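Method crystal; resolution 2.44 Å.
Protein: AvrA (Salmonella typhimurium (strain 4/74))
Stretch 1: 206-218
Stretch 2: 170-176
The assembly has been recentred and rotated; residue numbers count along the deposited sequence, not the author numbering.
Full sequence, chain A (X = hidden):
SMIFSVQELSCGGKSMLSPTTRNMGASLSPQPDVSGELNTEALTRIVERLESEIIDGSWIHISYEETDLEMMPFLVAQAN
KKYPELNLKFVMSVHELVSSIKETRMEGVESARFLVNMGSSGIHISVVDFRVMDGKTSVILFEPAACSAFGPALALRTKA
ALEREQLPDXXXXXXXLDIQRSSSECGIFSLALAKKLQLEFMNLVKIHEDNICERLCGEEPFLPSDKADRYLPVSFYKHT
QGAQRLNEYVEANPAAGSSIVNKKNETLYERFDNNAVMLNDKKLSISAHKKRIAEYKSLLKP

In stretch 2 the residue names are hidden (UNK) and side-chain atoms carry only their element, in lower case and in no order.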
# COMPACT_ATOMS: atom_id res chain seq x y z
N LYS A 206 -14.35 9.45 5.01
CA LYS A 206 -13.98 10.75 5.56
C LYS A 206 -12.76 11.37 4.90
O LYS A 206 -12.76 12.56 4.57
CB LYS A 206 -13.74 10.64 7.07
CG LYS A 206 -13.43 11.98 7.74
CD LYS A 206 -13.50 11.89 9.26
CE LYS A 206 -13.11 13.22 9.90
NZ LYS A 206 -14.00 14.34 9.49
N ILE A 207 -11.70 10.58 4.70
CA ILE A 207 -10.47 11.11 4.12
C ILE A 207 -10.70 11.51 2.66
O ILE A 207 -10.11 12.48 2.18
CB ILE A 207 -9.30 10.10 4.22
CG1 ILE A 207 -8.00 10.74 3.73
CG2 ILE A 207 -9.61 8.83 3.43
CD1 ILE A 207 -6.75 9.95 4.07
N HIS A 208 -11.55 10.77 1.97
CA HIS A 208 -11.92 11.11 0.60
C HIS A 208 -12.79 12.36 0.57
O HIS A 208 -12.70 13.18 -0.34
CB HIS A 208 -12.65 9.95 -0.07
CG HIS A 208 -11.74 8.89 -0.61
ND1 HIS A 208 -10.93 9.09 -1.70
CD2 HIS A 208 -11.52 7.62 -0.20
CE1 HIS A 208 -10.25 7.99 -1.95
NE2 HIS A 208 -10.59 7.08 -1.06
N GLU A 209 -13.64 12.48 1.59
CA GLU A 209 -14.55 13.61 1.70
C GLU A 209 -13.76 14.89 1.96
O GLU A 209 -14.02 15.93 1.35
CB GLU A 209 -15.56 13.36 2.82
CG GLU A 209 -16.71 14.34 2.87
CD GLU A 209 -17.80 13.89 3.83
OE1 GLU A 209 -17.58 12.90 4.55
OE2 GLU A 209 -18.88 14.53 3.85
N ASP A 210 -12.80 14.81 2.87
CA ASP A 210 -11.97 15.97 3.22
C ASP A 210 -11.02 16.34 2.08
O ASP A 210 -10.64 17.50 1.94
CB ASP A 210 -11.18 15.69 4.50
CG ASP A 210 -12.04 15.76 5.75
OD1 ASP A 210 -13.14 16.35 5.70
OD2 ASP A 210 -11.61 15.24 6.80
N ASN A 211 -10.64 15.35 1.29
CA ASN A 211 -9.82 15.60 0.10
C ASN A 211 -10.60 16.43 -0.91
O ASN A 211 -10.09 17.41 -1.46
CB ASN A 211 -9.37 14.29 -0.53
CG ASN A 211 -8.43 14.50 -1.71
OD1 ASN A 211 -7.74 15.51 -1.80
ND2 ASN A 211 -8.41 13.53 -2.63
N ILE A 212 -11.86 16.04 -1.13
CA ILE A 212 -12.74 16.74 -2.06
C ILE A 212 -13.05 18.15 -1.57
O ILE A 212 -13.05 19.09 -2.36
CB ILE A 212 -14.06 15.96 -2.26
CG1 ILE A 212 -13.79 14.68 -3.06
CG2 ILE A 212 -15.09 16.81 -2.99
CD1 ILE A 212 -14.98 13.75 -3.16
N CYS A 213 -13.33 18.28 -0.28
CA CYS A 213 -13.69 19.57 0.30
C CYS A 213 -12.44 20.40 0.58
O CYS A 213 -12.54 21.52 1.10
CB CYS A 213 -14.50 19.37 1.58
SG CYS A 213 -16.10 18.56 1.31
N GLU A 214 -11.28 19.85 0.25
CA GLU A 214 -10.00 20.53 0.43
C GLU A 214 -9.79 20.90 1.90
O GLU A 214 -9.44 22.03 2.22
CB GLU A 214 -9.93 21.77 -0.46
CG GLU A 214 -10.33 21.51 -1.91
CD GLU A 214 -10.08 22.70 -2.81
OE1 GLU A 214 -8.91 23.10 -2.96
OE2 GLU A 214 -11.06 23.24 -3.37
N ARG A 215 -10.02 19.92 2.78
CA ARG A 215 -9.82 20.09 4.21
C ARG A 215 -8.82 19.07 4.74
O ARG A 215 -8.71 18.86 5.95
CB ARG A 215 -11.14 19.94 4.96
CG ARG A 215 -12.26 20.84 4.48
CD ARG A 215 -13.46 20.73 5.40
NE ARG A 215 -13.94 19.35 5.50
CZ ARG A 215 -15.06 18.88 4.95
NH1 ARG A 215 -15.86 19.67 4.25
NH2 ARG A 215 -15.39 17.60 5.12
N LEU A 216 -8.09 18.43 3.83
CA LEU A 216 -7.19 17.33 4.20
C LEU A 216 -5.76 17.82 4.40
O LEU A 216 -5.24 17.76 5.51
CB LEU A 216 -7.23 16.25 3.12
CG LEU A 216 -6.43 14.98 3.39
CD1 LEU A 216 -6.94 14.27 4.64
CD2 LEU A 216 -6.49 14.06 2.19
N CYS A 217 -5.14 18.29 3.33
CA CYS A 217 -3.75 18.73 3.37
C CYS A 217 -3.65 20.22 3.64
O CYS A 217 -2.81 20.66 4.43
CB CYS A 217 -3.05 18.38 2.05
SG CYS A 217 -3.00 16.62 1.68
N GLY A 218 -4.51 21.00 2.99
CA GLY A 218 -4.47 22.44 3.12
C GLY A 218 -3.16 23.02 2.63
O GLY A 218 -2.73 22.74 1.51
N UNK A 170 -11.72 17.29 -9.99
CA UNK A 170 -10.83 16.20 -9.60
C UNK A 170 -9.83 16.69 -8.56
O UNK A 170 -9.10 17.65 -8.80
s UNK A 170 -9.05 14.23 -10.50
c UNK A 170 -10.11 15.65 -10.83
N UNK A 171 -9.81 16.03 -7.41
CA UNK A 171 -8.97 16.45 -6.29
C UNK A 171 -7.96 15.37 -5.92
O UNK A 171 -8.31 14.20 -5.77
o UNK A 171 -13.60 20.89 -6.17
c UNK A 171 -10.85 17.89 -5.37
c UNK A 171 -10.53 19.22 -5.16
c UNK A 171 -9.85 16.79 -5.08
c UNK A 171 -12.12 17.58 -5.85
c UNK A 171 -12.69 19.90 -5.90
c UNK A 171 -11.44 20.22 -5.43
c UNK A 171 -13.03 18.58 -6.11
N UNK A 172 -6.70 15.78 -5.77
CA UNK A 172 -5.60 14.86 -5.51
C UNK A 172 -4.92 15.13 -4.17
O UNK A 172 -4.79 16.28 -3.74
c UNK A 172 -4.57 14.94 -6.63
c UNK A 172 -0.95 12.82 -5.79
c UNK A 172 -3.30 14.19 -6.34
c UNK A 172 -2.18 14.86 -5.86
c UNK A 172 -1.01 14.18 -5.59
c UNK A 172 -2.05 12.14 -6.27
c UNK A 172 -3.22 12.82 -6.54
N UNK A 173 -4.49 14.06 -3.52
CA UNK A 173 -3.75 14.15 -2.27
C UNK A 173 -2.77 12.99 -2.15
O UNK A 173 -3.04 11.89 -2.61
c UNK A 173 -4.71 14.16 -1.08
N UNK A 174 -1.63 13.26 -1.53
CA UNK A 174 -0.62 12.24 -1.29
C UNK A 174 -0.48 12.04 0.22
O UNK A 174 -0.39 13.00 0.97
c UNK A 174 4.62 11.77 -1.41
c UNK A 174 1.86 11.69 -1.64
c UNK A 174 0.71 12.64 -1.92
s UNK A 174 3.32 12.14 -2.59
N UNK A 175 -0.47 10.78 0.64
CA UNK A 175 -0.46 10.44 2.06
C UNK A 175 0.80 9.66 2.44
O UNK A 175 1.10 8.61 1.87
c UNK A 175 -2.97 10.41 2.14
c UNK A 175 -1.70 9.62 2.45
c UNK A 175 -1.66 9.24 3.93
N UNK A 176 1.52 10.20 3.42
CA UNK A 176 2.68 9.53 3.99
C UNK A 176 2.22 8.60 5.10
O UNK A 176 1.46 9.01 5.98
c UNK A 176 5.69 11.00 6.00
c UNK A 176 4.90 9.96 5.23
o UNK A 176 5.08 11.72 6.82
c UNK A 176 3.68 10.55 4.53
o UNK A 176 6.91 11.10 5.78

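Position 170 carries one carbon followed by one sulfur. Its CA-to-CB bond points away from stretch 1, and the side chain makes no contact with it. One carbon ending in sulfur is cysteine, Cys 170.

At position 171 a single carbon leads to a six-membered carbon ring bearing one oxygen. The CA-to-CB bond points toward the helix, and the ring lies against the helix end: the backbone O of Ile 212 sits over one face, and CA of Ile 212 is 4.3 Å from the ring centroid, 27° off the normal, a CH-pi contact. A six-membered ring with an oxygen identifies Tyr 171. Its CE1 lies 4.1 Å from CG2 of Ile 212, while OE2 of Glu 214 reaches to 3.7 Å from its CE2.

Position 172 also has one carbon and a ring of six, but no oxygen. The side chain starts away from stretch 1, as expected where a strand alternates its sides. This is Phe 172.

The side chain at position 173 is a single carbon, CB, directed toward stretch 1. It lies 3.4 Å from OD1 of Asn 211, 3.7 Å from CD2 of Leu 216 and 4.1 Å from SG of Cys 217. One carbon alone makes it Ala 173.

Two carbons, a sulfur and a terminal carbon form an unbranched chain at position 174. It leaves away from stretch 1 without touching it, and its thioether sequence is that of Met 174.

Position 175 has three carbons, one carrying the other two. One of the two terminal carbons lies 4.3 Å from CD1 of Ile 207. This beta-branched, wholly apolar group is Val 175.

Three carbons at position 176, the third carrying two oxygens, describe a carboxylate: Glu 176. It is out of reach of stretch 1, and both oxygens are hydrogen-bonded elsewhere in the structure.

The contact therefore rests mainly on Tyr 171 and Ala 173, two residues apart on the strand and both directed toward stretch 1. Tyr 171 covers the last helical residue, whereas Asn 211, Leu 216 and Cys 217 all approach the CB of Ala 173. In addition, ND2 of Asn 211 donates a weak hydrogen bond to the backbone O of Tyr 171, 3.2 Å away, tying the helix to the strand backbone. After the helix, Glu 214 has positive phi in a Schellman motif, and the chain continues to Leu 216 and Cys 217 beside Ala 173.

Stretch 2 170-176: CYFAMVE
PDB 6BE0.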